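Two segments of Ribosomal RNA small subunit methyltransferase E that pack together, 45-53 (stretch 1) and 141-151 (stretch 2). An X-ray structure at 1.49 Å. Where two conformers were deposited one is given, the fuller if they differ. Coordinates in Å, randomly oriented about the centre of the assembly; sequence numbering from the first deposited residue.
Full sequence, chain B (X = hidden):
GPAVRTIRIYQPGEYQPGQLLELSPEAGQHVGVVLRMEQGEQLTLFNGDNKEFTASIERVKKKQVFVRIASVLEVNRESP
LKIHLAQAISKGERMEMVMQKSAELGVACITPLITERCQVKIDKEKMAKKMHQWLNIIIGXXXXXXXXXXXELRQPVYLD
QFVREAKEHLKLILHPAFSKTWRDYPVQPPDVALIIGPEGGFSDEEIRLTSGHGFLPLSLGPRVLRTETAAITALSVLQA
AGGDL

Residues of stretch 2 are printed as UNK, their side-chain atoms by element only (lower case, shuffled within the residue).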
# COMPACT_ATOMS: atom_id res chain seq x y z
N LEU B 45 26.50 -1.17 6.86
CA LEU B 45 25.85 -0.90 8.13
C LEU B 45 25.38 0.54 8.14
O LEU B 45 25.95 1.39 7.47
CB LEU B 45 26.82 -1.10 9.29
CG LEU B 45 27.62 -2.39 9.17
CD1 LEU B 45 28.66 -2.46 10.30
CD2 LEU B 45 26.72 -3.62 9.16
N PHE B 46 24.31 0.82 8.88
CA PHE B 46 23.95 2.20 9.14
C PHE B 46 23.51 2.30 10.59
O PHE B 46 23.08 1.32 11.19
CB PHE B 46 22.87 2.71 8.17
CG PHE B 46 21.56 1.98 8.30
CD1 PHE B 46 21.41 0.74 7.69
CD2 PHE B 46 20.53 2.50 9.06
CE1 PHE B 46 20.21 0.03 7.82
CE2 PHE B 46 19.32 1.80 9.18
CZ PHE B 46 19.18 0.56 8.58
N ASN B 47 23.62 3.51 11.14
CA ASN B 47 23.60 3.68 12.59
C ASN B 47 22.40 4.47 13.10
O ASN B 47 22.33 4.79 14.30
CB ASN B 47 24.91 4.28 13.10
CG ASN B 47 25.08 5.75 12.73
OD1 ASN B 47 24.36 6.30 11.89
ND2 ASN B 47 26.10 6.39 13.33
N GLY B 48 21.41 4.73 12.24
CA GLY B 48 20.28 5.55 12.63
C GLY B 48 20.56 7.03 12.68
O GLY B 48 19.66 7.80 13.02
N ASP B 49 21.78 7.46 12.37
CA ASP B 49 22.13 8.87 12.35
C ASP B 49 22.69 9.26 10.99
O ASP B 49 23.56 10.13 10.87
CB ASP B 49 23.12 9.19 13.48
CG ASP B 49 23.24 10.68 13.76
OD1 ASP B 49 22.26 11.43 13.57
OD2 ASP B 49 24.34 11.09 14.18
N ASN B 50 22.17 8.62 9.93
CA ASN B 50 22.47 9.00 8.54
C ASN B 50 23.95 8.83 8.19
O ASN B 50 24.50 9.59 7.37
CB ASN B 50 21.92 10.39 8.24
CG ASN B 50 20.42 10.42 8.40
OD1 ASN B 50 19.73 9.65 7.75
ND2 ASN B 50 19.91 11.27 9.30
N LYS B 51 24.60 7.84 8.78
CA LYS B 51 25.92 7.40 8.35
C LYS B 51 25.82 5.96 7.86
O LYS B 51 25.16 5.12 8.48
CB LYS B 51 26.94 7.49 9.48
CG LYS B 51 27.25 8.92 9.88
CD LYS B 51 28.24 8.97 11.04
CE LYS B 51 28.40 10.38 11.55
NZ LYS B 51 29.30 10.42 12.73
N GLU B 52 26.50 5.69 6.74
CA GLU B 52 26.61 4.34 6.18
C GLU B 52 28.06 3.89 6.32
O GLU B 52 28.98 4.65 6.00
CB GLU B 52 26.21 4.33 4.71
CG GLU B 52 24.69 4.35 4.51
CD GLU B 52 24.29 4.29 3.05
OE1 GLU B 52 25.14 4.05 2.17
OE2 GLU B 52 23.09 4.45 2.78
N PHE B 53 28.25 2.66 6.79
CA PHE B 53 29.58 2.09 7.03
C PHE B 53 29.76 0.94 6.05
O PHE B 53 29.05 -0.06 6.12
CB PHE B 53 29.68 1.62 8.48
CG PHE B 53 29.43 2.72 9.47
CD1 PHE B 53 28.13 3.04 9.87
CD2 PHE B 53 30.50 3.44 10.01
CE1 PHE B 53 27.89 4.07 10.75
CE2 PHE B 53 30.28 4.48 10.90
CZ PHE B 53 28.96 4.78 11.29
N UNK B 141 12.42 -2.38 7.69
CA UNK B 141 11.99 -1.61 6.53
C UNK B 141 13.01 -0.52 6.18
O UNK B 141 13.21 -0.22 4.99
c UNK B 141 10.60 -1.00 6.79
N UNK B 142 13.68 0.05 7.18
CA UNK B 142 14.75 0.99 6.87
C UNK B 142 15.93 0.29 6.23
O UNK B 142 16.55 0.85 5.32
s UNK B 142 13.92 2.83 8.82
c UNK B 142 15.21 1.73 8.14
N UNK B 143 16.24 -0.93 6.68
CA UNK B 143 17.27 -1.71 6.01
C UNK B 143 16.92 -1.91 4.55
O UNK B 143 17.76 -1.73 3.66
o UNK B 143 17.27 -5.10 8.63
o UNK B 143 18.92 -4.23 9.84
c UNK B 143 18.03 -2.89 8.11
c UNK B 143 18.08 -4.17 8.90
c UNK B 143 17.48 -3.05 6.70
N UNK B 144 15.65 -2.24 4.26
CA UNK B 144 15.22 -2.51 2.89
C UNK B 144 15.16 -1.25 2.02
O UNK B 144 15.56 -1.28 0.85
c UNK B 144 13.17 -3.37 1.53
o UNK B 144 11.75 -1.44 1.82
n UNK B 144 12.50 -1.85 -0.24
c UNK B 144 12.40 -2.13 1.05
c UNK B 144 13.84 -3.19 2.93
N UNK B 145 14.66 -0.14 2.56
CA UNK B 145 14.35 1.01 1.72
C UNK B 145 15.49 2.03 1.61
O UNK B 145 15.45 2.89 0.72
c UNK B 145 13.02 1.66 2.18
s UNK B 145 13.16 2.79 3.54
N UNK B 146 16.50 1.93 2.46
CA UNK B 146 17.63 2.84 2.37
C UNK B 146 17.63 3.99 3.36
O UNK B 146 18.58 4.77 3.37
N UNK B 147 16.60 4.11 4.21
CA UNK B 147 16.64 5.15 5.24
C UNK B 147 17.71 4.80 6.24
O UNK B 147 17.80 3.66 6.70
n UNK B 147 12.95 6.86 7.00
c UNK B 147 12.94 5.83 5.96
c UNK B 147 11.90 7.20 7.73
n UNK B 147 12.01 8.17 8.65
n UNK B 147 10.73 6.60 7.52
c UNK B 147 14.25 5.86 5.19
c UNK B 147 15.31 5.18 6.00
N UNK B 148 18.49 5.81 6.61
CA UNK B 148 19.57 5.64 7.58
C UNK B 148 19.25 6.28 8.91
O UNK B 148 20.14 6.41 9.78
c UNK B 148 20.88 6.16 7.00
n UNK B 148 21.78 6.08 4.76
c UNK B 148 21.30 5.38 5.79
o UNK B 148 21.20 4.17 5.77
N UNK B 149 17.98 6.59 9.13
CA UNK B 149 17.45 7.13 10.36
C UNK B 149 16.16 6.35 10.58
O UNK B 149 15.43 6.11 9.61
o UNK B 149 17.26 11.43 10.44
n UNK B 149 15.59 11.44 11.95
c UNK B 149 16.51 10.82 11.22
c UNK B 149 17.13 8.61 10.19
c UNK B 149 16.61 9.31 11.41
N UNK B 150 15.92 5.94 11.82
CA UNK B 150 14.75 5.14 12.16
C UNK B 150 13.61 6.07 12.57
O UNK B 150 13.82 6.96 13.38
c UNK B 150 15.07 4.21 13.35
c UNK B 150 16.44 2.60 11.91
c UNK B 150 16.40 3.48 13.14
c UNK B 150 13.87 3.25 13.59
N UNK B 151 12.39 5.89 12.02
CA UNK B 151 11.26 6.70 12.48
C UNK B 151 11.07 6.53 13.97
O UNK B 151 11.36 5.48 14.54
c UNK B 151 10.05 6.09 11.73
c UNK B 151 10.56 5.14 10.73
c UNK B 151 12.07 4.95 10.95
O HOH W 1 17.36 6.85 14.14
O HOH W 2 18.01 8.60 6.08

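Position 141 carries a single side-chain carbon on a helical backbone (phi/psi -69/-34), its CB no nearer to stretch 1 than 8.9 Å, to F46 CZ; one carbon identifies A141. Position 142 has one carbon followed by a sulfur, the pattern of cysteine. C142 points its CA-to-CB bond toward stretch 1, and its CB lies 4.2 Å from F46 CZ, an apolar contact.

Position 143 has three carbons in line, the third carrying two oxygens. The carboxylate on a three-carbon chain makes it E143, whose CG lies 3.7 Å from F46 CE1, at the edge of the ring. Position 144 shows three carbons, the last bearing two further atoms, one oxygen and one nitrogen: an amide, hence Q144. Its CA-to-CB bond points away, and it touches nothing on stretch 1. Position 145 again has one carbon and one sulfur and is C145, also out of contact; its backbone N donates to A141 O at 2.8 Å, continuing the helix.

Position 146 has no side-chain atoms, so it is G146. It is the first residue to leave helical geometry, with phi/psi of 100/-1; at these angles a CB would be jammed against the preceding carbonyl oxygen, which calls for glycine. Position 147 has three carbons, a nitrogen, then a carbon with two more nitrogens, a guanidinium, and is R147. The CA-to-CB bond points away, but the backbone R147 O lies over one face of the F46 ring, 3.5 Å from F46 CE2.

Position 148 has two carbons, the second carrying one oxygen and one nitrogen. This short amide is N148, with chi1 at -63° (m). Its ND2 donates to E52 OE2 at 2.9 Å with an angle of 160°, while OD1 approaches F46 CB at 3.3 Å. Position 149 has an amide one carbon longer and is Q149; both chi1 and chi2 are t, and the extended chain brings OE1 within 2.9 Å of N50 ND2, the donor of a hydrogen bond at 159°.

Position 150 has four carbons, forked at the first, with one arm two carbons long: I150. Its CD1 lies 4.0 Å from F46 CE2, near the ring plane. Position 151 closes three carbons into a ring onto its own backbone nitrogen, which defines P151; it is out of reach of stretch 1.

The contact centres on N148, which loses 129 Å² to stretch 1. Its backbone O accepts from N50 N at 3.0 Å and 161°, whereas D49 N, at 3.2 Å from the same N148 O, has too poor an angle to bond. G48 CA packs 3.0 Å from N148 O, and G48 O receives a CA-H...O contact from Q149 CA at 3.5 Å. Two waters complete the polar seam: one donates to G48 O (2.7 Å) and accepts from I150 N (2.9 Å), the other donates to N50 OD1 (2.6 Å) and accepts from N148 N (2.9 Å). Beside these polar links, F46 buries 109 Å² against the helix end and the following loop.

Stretch 2 141-151: ACEQCGRNQIP
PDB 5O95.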